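Local structure of cGAS/DncV-like nucleotidyltransferase in E. coli homolog (Elizabethkingia meningoseptica ATCC 13253 = NBRC 12535, 6E0N) at residues A[54-59]-A[196-201]; A[190-195]-A[234-239]. The protein synthesises cyclic nucleotide second messengers, probably cyclic dinucleotides, from nucleoside triphosphates as the signalling enzyme of a CBASS system that gives bacteria immunity against phage. All coordinates share one frame; numbering follows the deposited sequence.

Contact 1. Residues A[54-59]-A[196-201]; sequences TNVRQN and LKVVNY. With GTP (guanosine-5'-triphosphate), chain C.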
ATOM      1  N   THR A  54      -5.965   2.388   4.999  1.00 19.04           N
ATOM      2  CA  THR A  54      -5.935   3.599   4.187  1.00 19.19           C
ATOM      3  C   THR A  54      -6.922   3.552   3.026  1.00 18.67           C
ATOM      4  O   THR A  54      -6.750   4.280   2.044  1.00 18.74           O
ATOM      5  CB  THR A  54      -4.521   3.856   3.667  1.00 21.83           C
ATOM      6  OG1 THR A  54      -4.092   2.738   2.878  1.00 23.35           O
ATOM      7  CG2 THR A  54      -3.549   4.050   4.820  1.00 21.78           C
ATOM      8  N   ASN A  55      -7.958   2.726   3.119  1.00 20.14           N
ATOM      9  CA  ASN A  55      -8.941   2.615   2.051  1.00 21.26           C
ATOM     10  C   ASN A  55      -9.872   3.821   2.036  1.00 20.04           C
ATOM     11  O   ASN A  55     -10.373   4.251   3.082  1.00 22.05           O
ATOM     12  CB  ASN A  55      -9.780   1.356   2.241  1.00 24.64           C
ATOM     13  CG  ASN A  55      -9.112   0.118   1.687  1.00 27.74           C
ATOM     14  OD1 ASN A  55      -8.642   0.112   0.549  1.00 28.38           O
ATOM     15  ND2 ASN A  55      -9.063  -0.940   2.490  1.00 30.55           N
ATOM     16  N   VAL A  56     -10.114   4.358   0.846  1.00 19.40           N
ATOM     17  CA  VAL A  56     -11.004   5.505   0.697  1.00 19.88           C
ATOM     18  C   VAL A  56     -12.051   5.248  -0.380  1.00 20.61           C
ATOM     19  O   VAL A  56     -12.772   6.164  -0.793  1.00 22.93           O
ATOM     20  CB  VAL A  56     -10.215   6.792   0.397  1.00 19.49           C
ATOM     21  CG1 VAL A  56      -9.195   7.064   1.490  1.00 20.52           C
ATOM     22  CG2 VAL A  56      -9.530   6.689  -0.966  1.00 20.35           C
ATOM     23  N   ARG A  57     -12.146   4.005  -0.840  1.00 23.24           N
ATOM     24  CA  ARG A  57     -13.121   3.630  -1.853  1.00 27.52           C
ATOM     25  C   ARG A  57     -13.933   2.443  -1.362  1.00 28.71           C
ATOM     26  O   ARG A  57     -13.397   1.537  -0.717  1.00 31.77           O
ATOM     27  CB  ARG A  57     -12.447   3.280  -3.185  1.00 30.93           C
ATOM     28  CG  ARG A  57     -11.586   4.397  -3.744  1.00 35.87           C
ATOM     29  CD  ARG A  57     -11.413   4.292  -5.252  1.00 40.11           C
ATOM     30  NE  ARG A  57     -12.193   5.309  -5.960  1.00 44.51           N
ATOM     31  CZ  ARG A  57     -11.989   5.663  -7.225  1.00 47.16           C
ATOM     32  NH1 ARG A  57     -11.025   5.087  -7.928  1.00 48.84           N
ATOM     33  NH2 ARG A  57     -12.746   6.598  -7.784  1.00 47.91           N
ATOM     34  N   GLN A  58     -15.228   2.455  -1.666  1.00 28.04           N
ATOM     35  CA  GLN A  58     -16.095   1.362  -1.259  1.00 30.58           C
ATOM     36  C   GLN A  58     -15.718   0.094  -2.012  1.00 28.19           C
ATOM     37  O   GLN A  58     -15.342   0.138  -3.187  1.00 27.56           O
ATOM     38  CB  GLN A  58     -17.551   1.706  -1.565  1.00 35.76           C
ATOM     39  CG  GLN A  58     -18.040   3.002  -0.948  1.00 41.29           C
ATOM     40  CD  GLN A  58     -19.521   3.240  -1.191  1.00 46.17           C
ATOM     41  OE1 GLN A  58     -20.031   3.017  -2.291  1.00 48.27           O
ATOM     42  NE2 GLN A  58     -20.222   3.684  -0.154  1.00 47.73           N
ATOM     43  N   ASN A  59     -15.811  -1.043  -1.325  1.00 29.22           N
ATOM     44  CA  ASN A  59     -15.623  -2.350  -1.957  1.00 29.02           C
ATOM     45  C   ASN A  59     -14.243  -2.467  -2.601  1.00 28.07           C
ATOM     46  O   ASN A  59     -14.083  -3.077  -3.659  1.00 28.83           O
ATOM     47  CB  ASN A  59     -16.739  -2.635  -2.967  1.00 30.71           C
ATOM     48  CG  ASN A  59     -17.006  -4.114  -3.145  1.00 32.75           C
ATOM     49  OD1 ASN A  59     -17.501  -4.777  -2.235  1.00 32.24           O
ATOM     50  ND2 ASN A  59     -16.692  -4.638  -4.327  1.00 34.72           N
ATOM     51  N   LEU A 196      -5.390  12.796   0.820  1.00 12.64           N
ATOM     52  CA  LEU A 196      -4.635  12.934  -0.420  1.00 13.11           C
ATOM     53  C   LEU A 196      -4.958  11.823  -1.412  1.00 13.43           C
ATOM     54  O   LEU A 196      -4.900  12.052  -2.626  1.00 15.14           O
ATOM     55  CB  LEU A 196      -3.140  13.002  -0.117  1.00 14.36           C
ATOM     56  CG  LEU A 196      -2.693  14.293   0.570  1.00 16.09           C
ATOM     57  CD1 LEU A 196      -1.227  14.204   0.982  1.00 17.67           C
ATOM     58  CD2 LEU A 196      -2.910  15.501  -0.330  1.00 17.06           C
ATOM     59  N   LYS A 197      -5.302  10.624  -0.927  1.00 13.66           N
ATOM     60  CA  LYS A 197      -5.754   9.567  -1.829  1.00 13.94           C
ATOM     61  C   LYS A 197      -7.090   9.926  -2.470  1.00 14.91           C
ATOM     62  O   LYS A 197      -7.305   9.660  -3.660  1.00 16.47           O
ATOM     63  CB  LYS A 197      -5.846   8.234  -1.087  1.00 15.14           C
ATOM     64  CG  LYS A 197      -4.488   7.623  -0.770  1.00 14.21           C
ATOM     65  CD  LYS A 197      -4.608   6.307  -0.006  1.00 16.56           C
ATOM     66  CE  LYS A 197      -5.213   5.206  -0.871  1.00 18.42           C
ATOM     67  NZ  LYS A 197      -5.124   3.872  -0.206  1.00 20.05           N
ATOM     68  N   VAL A 198      -7.998  10.523  -1.696  1.00 15.19           N
ATOM     69  CA  VAL A 198      -9.258  11.003  -2.257  1.00 14.86           C
ATOM     70  C   VAL A 198      -8.991  12.012  -3.366  1.00 14.67           C
ATOM     71  O   VAL A 198      -9.568  11.931  -4.456  1.00 16.68           O
ATOM     72  CB  VAL A 198     -10.145  11.597  -1.149  1.00 15.79           C
ATOM     73  CG1 VAL A 198     -11.278  12.401  -1.764  1.00 15.59           C
ATOM     74  CG2 VAL A 198     -10.685  10.489  -0.258  1.00 16.42           C
ATOM     75  N   VAL A 199      -8.127  12.991  -3.094  1.00 14.92           N
ATOM     76  CA  VAL A 199      -7.811  14.007  -4.093  1.00 14.22           C
ATOM     77  C   VAL A 199      -7.166  13.369  -5.319  1.00 15.18           C
ATOM     78  O   VAL A 199      -7.459  13.750  -6.459  1.00 16.34           O
ATOM     79  CB  VAL A 199      -6.927  15.104  -3.476  1.00 15.91           C
ATOM     80  CG1 VAL A 199      -6.491  16.086  -4.551  1.00 16.65           C
ATOM     81  CG2 VAL A 199      -7.675  15.814  -2.347  1.00 15.55           C
ATOM     82  N   ASN A 200      -6.289  12.387  -5.105  1.00 14.51           N
ATOM     83  CA  ASN A 200      -5.664  11.681  -6.221  1.00 16.58           C
ATOM     84  C   ASN A 200      -6.717  11.047  -7.127  1.00 15.80           C
ATOM     85  O   ASN A 200      -6.677  11.209  -8.350  1.00 16.71           O
ATOM     86  CB  ASN A 200      -4.703  10.621  -5.675  1.00 14.87           C
ATOM     87  CG  ASN A 200      -3.950   9.884  -6.768  1.00 15.47           C
ATOM     88  OD1 ASN A 200      -3.480  10.484  -7.735  1.00 16.75           O
ATOM     89  ND2 ASN A 200      -3.831   8.574  -6.615  1.00 18.06           N
ATOM     90  N   TYR A 201      -7.674  10.323  -6.540  1.00 15.31           N
ATOM     91  CA  TYR A 201      -8.700   9.675  -7.352  1.00 16.22           C
ATOM     92  C   TYR A 201      -9.536  10.700  -8.107  1.00 17.23           C
ATOM     93  O   TYR A 201      -9.904  10.474  -9.266  1.00 18.97           O
ATOM     94  CB  TYR A 201      -9.592   8.793  -6.477  1.00 21.00           C
ATOM     95  CG  TYR A 201      -8.951   7.486  -6.065  1.00 28.37           C
ATOM     96  CD1 TYR A 201      -8.390   6.634  -7.011  1.00 33.59           C
ATOM     97  CD2 TYR A 201      -8.901   7.105  -4.730  1.00 31.67           C
ATOM     98  CE1 TYR A 201      -7.802   5.437  -6.638  1.00 37.03           C
ATOM     99  CE2 TYR A 201      -8.314   5.911  -4.349  1.00 35.36           C
ATOM    100  CZ  TYR A 201      -7.766   5.081  -5.306  1.00 38.81           C
ATOM    101  OH  TYR A 201      -7.181   3.890  -4.933  1.00 41.92           O
TER
HETATM  102  PG  GTP C 302      -4.748   1.050  -2.845  1.00 36.43           P
HETATM  103  O1G GTP C 302      -6.002   1.685  -2.285  1.00 38.92           O
HETATM  104  O2G GTP C 302      -4.400   1.730  -4.147  1.00 37.63           O
HETATM  105  O3G GTP C 302      -4.972  -0.428  -3.078  1.00 34.82           O
HETATM  106  O3B GTP C 302      -3.550   1.311  -1.802  1.00 33.86           O
HETATM  107  PB  GTP C 302      -2.588   0.150  -1.246  1.00 30.70           P
HETATM  108  O1B GTP C 302      -3.327  -1.165  -1.126  1.00 28.93           O
HETATM  109  O2B GTP C 302      -2.034   0.612   0.079  1.00 31.53           O
HETATM  110  O3A GTP C 302      -1.364   0.025  -2.279  1.00 33.26           O
HETATM  111  PA  GTP C 302      -1.269  -1.142  -3.386  1.00 34.91           P
HETATM  112  O1A GTP C 302      -2.587  -1.863  -3.558  1.00 35.35           O
HETATM  113  O2A GTP C 302      -0.788  -0.561  -4.694  1.00 36.23           O
HETATM  114  O5' GTP C 302      -0.161  -2.146  -2.802  1.00 35.02           O
HETATM  115  C5' GTP C 302      -0.398  -2.823  -1.605  1.00 35.40           C
HETATM  116  C4' GTP C 302       0.856  -2.808  -0.764  1.00 35.03           C
HETATM  117  O4' GTP C 302       1.950  -3.295  -1.563  1.00 34.13           O
HETATM  118  C3' GTP C 302       1.308  -1.466  -0.171  1.00 34.97           C
HETATM  119  O3' GTP C 302       0.797  -1.230   1.097  1.00 35.68           O
HETATM  120  C2' GTP C 302       2.843  -1.666  -0.087  1.00 34.40           C
HETATM  121  O2' GTP C 302       3.146  -2.235   1.157  1.00 36.22           O
HETATM  122  C1' GTP C 302       3.162  -2.621  -1.250  1.00 33.26           C
HETATM  123  N9  GTP C 302       3.635  -1.800  -2.373  1.00 31.38           N
HETATM  124  C8  GTP C 302       2.901  -1.384  -3.448  1.00 31.16           C
HETATM  125  N7  GTP C 302       3.701  -0.641  -4.247  1.00 30.65           N
HETATM  126  C5  GTP C 302       4.936  -0.587  -3.695  1.00 30.01           C
HETATM  127  C6  GTP C 302       6.120   0.026  -4.086  1.00 29.57           C
HETATM  128  O6  GTP C 302       6.166   0.676  -5.128  1.00 30.26           O
HETATM  129  N1  GTP C 302       7.243  -0.098  -3.293  1.00 29.43           N
HETATM  130  C2  GTP C 302       7.186  -0.830  -2.124  1.00 29.81           C
HETATM  131  N2  GTP C 302       8.262  -0.951  -1.353  1.00 29.34           N
HETATM  132  N3  GTP C 302       6.010  -1.431  -1.738  1.00 29.88           N
HETATM  133  C4  GTP C 302       4.905  -1.314  -2.512  1.00 30.31           C
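K197 reaches from helix 188-205 to the loop 54-59 and shows how one long side chain can serve protein and ligand together. Its CB lies 4.0 Å from CG2 of V56, so the root of the chain packs on valine. CG carries it onward, and a bend at chi3 (68°) turns CE and the amine toward T54; CD and CE both pass close to its carbonyl oxygen. At the tip, NZ donates to T54 O at 2.8 Å, approaching well above the carbonyl plane (50° out of it), while T54 OG1 is a weak second acceptor. The same ammonium gives a bond of 3.1 Å to O1G on the gamma phosphate of GTP in chain C and a weak one to O3B. S216 OG is a further hydrogen-bond partner, and S49 N binds the same nucleotide.

Beyond the lysine the contact becomes apolar and then aromatic. V56 sits against V198, its CB 3.8 Å from V198 CG2, and sends its own CG2 to the edge of the Y201 ring, in the ring plane. R57 covers one face of that ring: its CD stands 3.7 Å from the ring centroid, and a bend at chi3 lays the guanidinium nearly flat over the CG-CD1 side, planes 23° apart. The result is a stacked cation-pi pair, with CZ 4.0 Å from the centroid, joined to a CH-pi contact. The Y201 hydroxyl lies near the gamma phosphate, OH 3.6 Å from O2G, in proximity rather than in a bond.

The lysine, shared between a loop carbonyl and a triphosphate, belongs to the GTP site: the loop after helix 48-52 and helix 188-205 together line its gamma-phosphate end in this CD-NTase family enzyme.

Contact 2. Residues A[190-195]-A[234-239]; sequences KRMVRI and GNYTQT. With GTP (guanosine-5'-triphosphate), chain D.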
ATOM      1  N   LYS A 190      -2.383   9.149   9.043  1.00 13.54           N
ATOM      2  CA  LYS A 190      -3.157   8.344   8.101  1.00 14.38           C
ATOM      3  C   LYS A 190      -4.383   9.090   7.593  1.00 14.04           C
ATOM      4  O   LYS A 190      -4.818   8.861   6.460  1.00 14.69           O
ATOM      5  CB  LYS A 190      -3.547   7.009   8.728  1.00 15.86           C
ATOM      6  CG  LYS A 190      -2.348   6.131   8.993  1.00 19.92           C
ATOM      7  CD  LYS A 190      -2.749   4.711   9.302  1.00 22.32           C
ATOM      8  CE  LYS A 190      -1.520   3.817   9.357  1.00 23.34           C
ATOM      9  NZ  LYS A 190      -1.872   2.444   9.807  1.00 24.78           N
ATOM     10  N   ARG A 191      -4.944   9.989   8.405  1.00 13.61           N
ATOM     11  CA  ARG A 191      -6.067  10.798   7.948  1.00 13.25           C
ATOM     12  C   ARG A 191      -5.657  11.708   6.799  1.00 13.60           C
ATOM     13  O   ARG A 191      -6.421  11.890   5.846  1.00 13.65           O
ATOM     14  CB  ARG A 191      -6.664  11.571   9.125  1.00 13.54           C
ATOM     15  CG  ARG A 191      -7.426  10.637  10.055  1.00 13.67           C
ATOM     16  CD  ARG A 191      -7.934  11.280  11.328  1.00 15.80           C
ATOM     17  NE  ARG A 191      -8.398  10.244  12.253  1.00 16.14           N
ATOM     18  CZ  ARG A 191      -8.859  10.471  13.477  1.00 17.90           C
ATOM     19  NH1 ARG A 191      -8.935  11.709  13.939  1.00 19.21           N
ATOM     20  NH2 ARG A 191      -9.241   9.455  14.238  1.00 17.96           N
ATOM     21  N   MET A 192      -4.444  12.265   6.856  1.00 13.19           N
ATOM     22  CA  MET A 192      -3.958  13.088   5.755  1.00 13.10           C
ATOM     23  C   MET A 192      -3.653  12.241   4.525  1.00 12.07           C
ATOM     24  O   MET A 192      -3.907  12.668   3.393  1.00 12.80           O
ATOM     25  CB  MET A 192      -2.719  13.861   6.193  1.00 13.31           C
ATOM     26  CG  MET A 192      -3.009  14.959   7.210  1.00 14.36           C
ATOM     27  SD  MET A 192      -4.111  16.239   6.573  1.00 15.08           S
ATOM     28  CE  MET A 192      -5.332  16.324   7.883  1.00 17.00           C
ATOM     29  N   VAL A 193      -3.100  11.043   4.725  1.00 13.39           N
ATOM     30  CA  VAL A 193      -2.908  10.123   3.607  1.00 13.39           C
ATOM     31  C   VAL A 193      -4.237   9.858   2.913  1.00 13.43           C
ATOM     32  O   VAL A 193      -4.337   9.896   1.680  1.00 14.31           O
ATOM     33  CB  VAL A 193      -2.252   8.818   4.088  1.00 13.71           C
ATOM     34  CG1 VAL A 193      -2.357   7.747   3.004  1.00 14.89           C
ATOM     35  CG2 VAL A 193      -0.806   9.051   4.471  1.00 13.60           C
ATOM     36  N   ARG A 194      -5.279   9.572   3.697  1.00 14.17           N
ATOM     37  CA  ARG A 194      -6.578   9.265   3.107  1.00 13.96           C
ATOM     38  C   ARG A 194      -7.124  10.456   2.331  1.00 13.15           C
ATOM     39  O   ARG A 194      -7.659  10.293   1.229  1.00 14.32           O
ATOM     40  CB  ARG A 194      -7.555   8.811   4.189  1.00 14.50           C
ATOM     41  CG  ARG A 194      -7.184   7.484   4.829  1.00 14.51           C
ATOM     42  CD  ARG A 194      -8.229   7.039   5.871  1.00 17.79           C
ATOM     43  NE  ARG A 194      -7.639   6.119   6.840  1.00 18.54           N
ATOM     44  CZ  ARG A 194      -7.547   6.359   8.144  1.00 16.46           C
ATOM     45  NH1 ARG A 194      -8.040   7.479   8.665  1.00 16.63           N
ATOM     46  NH2 ARG A 194      -6.979   5.464   8.935  1.00 17.36           N
ATOM     47  N   ILE A 195      -6.982  11.667   2.882  1.00 12.96           N
ATOM     48  CA  ILE A 195      -7.426  12.861   2.163  1.00 12.74           C
ATOM     49  C   ILE A 195      -6.714  12.970   0.820  1.00 13.19           C
ATOM     50  O   ILE A 195      -7.338  13.229  -0.217  1.00 14.96           O
ATOM     51  CB  ILE A 195      -7.217  14.123   3.018  1.00 14.00           C
ATOM     52  CG1 ILE A 195      -8.205  14.149   4.181  1.00 14.22           C
ATOM     53  CG2 ILE A 195      -7.341  15.366   2.144  1.00 15.30           C
ATOM     54  CD1 ILE A 195      -7.863  15.167   5.247  1.00 14.59           C
ATOM     55  N   GLY A 234      -6.900  18.664  15.937  1.00 25.08           N
ATOM     56  CA  GLY A 234      -8.182  19.314  15.766  1.00 26.35           C
ATOM     57  C   GLY A 234      -8.264  20.326  14.650  1.00 26.24           C
ATOM     58  O   GLY A 234      -9.277  21.030  14.554  1.00 30.55           O
ATOM     59  N   ASN A 235      -7.241  20.436  13.807  1.00 21.35           N
ATOM     60  CA  ASN A 235      -7.260  21.387  12.696  1.00 17.01           C
ATOM     61  C   ASN A 235      -6.850  20.665  11.416  1.00 16.07           C
ATOM     62  O   ASN A 235      -5.671  20.636  11.050  1.00 16.63           O
ATOM     63  CB  ASN A 235      -6.361  22.588  12.984  1.00 18.42           C
ATOM     64  CG  ASN A 235      -6.634  23.747  12.054  1.00 19.32           C
ATOM     65  OD1 ASN A 235      -7.096  23.554  10.930  1.00 19.98           O
ATOM     66  ND2 ASN A 235      -6.369  24.960  12.521  1.00 21.79           N
ATOM     67  N   TYR A 236      -7.841  20.105  10.723  1.00 15.98           N
ATOM     68  CA  TYR A 236      -7.563  19.368   9.496  1.00 14.84           C
ATOM     69  C   TYR A 236      -7.146  20.305   8.370  1.00 15.13           C
ATOM     70  O   TYR A 236      -6.249  19.978   7.587  1.00 15.42           O
ATOM     71  CB  TYR A 236      -8.795  18.564   9.085  1.00 15.31           C
ATOM     72  CG  TYR A 236      -9.068  17.367   9.959  1.00 15.52           C
ATOM     73  CD1 TYR A 236      -9.434  17.525  11.290  1.00 16.64           C
ATOM     74  CD2 TYR A 236      -8.960  16.078   9.458  1.00 17.60           C
ATOM     75  CE1 TYR A 236      -9.676  16.436  12.099  1.00 17.14           C
ATOM     76  CE2 TYR A 236      -9.210  14.977  10.262  1.00 17.80           C
ATOM     77  CZ  TYR A 236      -9.565  15.165  11.581  1.00 18.03           C
ATOM     78  OH  TYR A 236      -9.814  14.081  12.387  1.00 19.68           O
ATOM     79  N   THR A 237      -7.787  21.472   8.273  1.00 15.24           N
ATOM     80  CA  THR A 237      -7.489  22.394   7.183  1.00 15.08           C
ATOM     81  C   THR A 237      -6.046  22.879   7.257  1.00 14.35           C
ATOM     82  O   THR A 237      -5.334  22.903   6.246  1.00 15.96           O
ATOM     83  CB  THR A 237      -8.463  23.573   7.220  1.00 16.64           C
ATOM     84  OG1 THR A 237      -9.803  23.105   7.009  1.00 17.99           O
ATOM     85  CG2 THR A 237      -8.114  24.589   6.147  1.00 17.30           C
ATOM     86  N   GLN A 238      -5.588  23.266   8.449  1.00 15.45           N
ATOM     87  CA  GLN A 238      -4.228  23.778   8.574  1.00 14.40           C
ATOM     88  C   GLN A 238      -3.195  22.658   8.519  1.00 13.36           C
ATOM     89  O   GLN A 238      -2.104  22.849   7.966  1.00 14.53           O
ATOM     90  CB  GLN A 238      -4.076  24.593   9.857  1.00 15.68           C
ATOM     91  CG  GLN A 238      -2.794  25.414   9.922  1.00 17.83           C
ATOM     92  CD  GLN A 238      -2.737  26.527   8.881  1.00 22.12           C
ATOM     93  OE1 GLN A 238      -3.752  26.902   8.283  1.00 24.41           O
ATOM     94  NE2 GLN A 238      -1.542  27.050   8.652  1.00 24.01           N
ATOM     95  N   THR A 239      -3.513  21.487   9.080  1.00 13.69           N
ATOM     96  CA  THR A 239      -2.608  20.345   8.967  1.00 12.31           C
ATOM     97  C   THR A 239      -2.370  19.985   7.505  1.00 13.27           C
ATOM     98  O   THR A 239      -1.227  19.776   7.082  1.00 13.57           O
ATOM     99  CB  THR A 239      -3.172  19.137   9.719  1.00 14.48           C
ATOM    100  OG1 THR A 239      -3.201  19.401  11.127  1.00 14.22           O
ATOM    101  CG2 THR A 239      -2.319  17.895   9.448  1.00 13.78           C
TER
HETATM  102  PG  GTP D 303      -8.300   6.283  12.354  1.00 19.84           P
HETATM  103  O1G GTP D 303      -8.556   7.536  11.552  1.00 20.64           O
HETATM  104  O2G GTP D 303      -6.871   5.842  12.136  1.00 19.80           O
HETATM  105  O3G GTP D 303      -8.581   6.539  13.818  1.00 20.91           O
HETATM  106  O3B GTP D 303      -9.276   5.135  11.769  1.00 22.63           O
HETATM  107  PB  GTP D 303      -9.997   3.952  12.591  1.00 29.32           P
HETATM  108  O1B GTP D 303     -10.881   3.167  11.659  1.00 31.52           O
HETATM  109  O2B GTP D 303     -10.783   4.504  13.749  1.00 31.01           O
HETATM  110  O3A GTP D 303      -8.800   2.996  13.080  1.00 35.71           O
HETATM  111  PA  GTP D 303      -8.401   2.815  14.619  1.00 40.00           P
HETATM  112  O1A GTP D 303      -8.760   4.039  15.433  1.00 41.51           O
HETATM  113  O2A GTP D 303      -6.918   2.537  14.721  1.00 42.48           O
HETATM  114  O5' GTP D 303      -9.179   1.524  15.168  1.00 42.03           O
HETATM  115  C5' GTP D 303      -8.759   0.235  14.804  1.00 42.69           C
HETATM  116  C4' GTP D 303      -9.623  -0.751  15.565  1.00 41.85           C
HETATM  117  O4' GTP D 303      -9.063  -0.981  16.870  1.00 41.70           O
HETATM  118  C3' GTP D 303     -11.057  -0.257  15.803  1.00 41.68           C
HETATM  119  O3' GTP D 303     -11.932  -1.352  15.696  1.00 41.52           O
HETATM  120  C2' GTP D 303     -11.070   0.276  17.248  1.00 42.48           C
HETATM  121  O2' GTP D 303     -12.305   0.117  17.853  1.00 43.68           O
HETATM  122  C1' GTP D 303      -9.987  -0.594  17.913  1.00 40.26           C
HETATM  123  N9  GTP D 303      -9.280  -0.003  19.040  1.00 37.24           N
HETATM  124  C8  GTP D 303      -9.511   1.216  19.582  1.00 37.99           C
HETATM  125  N7  GTP D 303      -8.677   1.376  20.632  1.00 38.77           N
HETATM  126  C5  GTP D 303      -7.939   0.251  20.775  1.00 37.87           C
HETATM  127  C6  GTP D 303      -6.947  -0.114  21.677  1.00 37.72           C
HETATM  128  O6  GTP D 303      -6.594   0.661  22.567  1.00 41.01           O
HETATM  129  N1  GTP D 303      -6.359  -1.356  21.573  1.00 33.78           N
HETATM  130  C2  GTP D 303      -6.757  -2.225  20.575  1.00 31.83           C
HETATM  131  N2  GTP D 303      -6.184  -3.417  20.480  1.00 29.00           N
HETATM  132  N3  GTP D 303      -7.742  -1.859  19.679  1.00 32.19           N
HETATM  133  C4  GTP D 303      -8.321  -0.636  19.779  1.00 35.78           C
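The backbones of 190-195 and 234-239 stay well apart, the closest alpha carbons, those of M192 and T239, being 8.1 Å from each other, so side chains must bridge the gap. R191 does this with an extended chain from CG to NE. Its NH1 donates to Y236 OH at 3.0 Å, a bent bond (131°) with the hydroxyl tilted from the guanidinium plane, although the guanidinium and phenol ring planes are only 7° apart. Deeper in, M192 bends at chi2 and chi3, placing CE 3.7 Å from T239 CG2 and 4.0 Å from Y236 CD2; I195 CD1 approaches the ring edge more loosely.

N235 caps helix 236-252, its OD1 accepting from Q238 N. N235 O takes both T239 N and T239 OG1, from opposite faces of its plane.

The other side of the R191 guanidinium grips GTP in chain D: NE binds O1G at 2.8 Å, almost straight (170°), and NH2 binds O3G at 3.0 Å. R194 adds NH1 to O1G and NH2 to O2G. Two arginines thus meet all three terminal oxygens of the gamma phosphate, whose negative charge they would probably balance, while the bond from NH1 to Y236 OH is likely to limit rotation of the R191 guanidinium.

How the contacts relate
Followed from the N terminus, the chain first passes the loop 54-59, between helix 48-52 and strand 62-68, then runs through most of the sheet before helix 188-205. There 190-195 comes first and opens contact 2; the next residues, 196-201, close the long loop of contact 1, and 234-239, on helix 236-252, closes the shorter loop of contact 2. The two loops therefore cross. Helix 188-205 is the shared element, tying the nucleotidyltransferase part on one hand to helix 236-252 on the other. The contacts touch directly, V56 CG1 lying 3.6 Å from R194 O, and each faces the gamma phosphate of a different GTP.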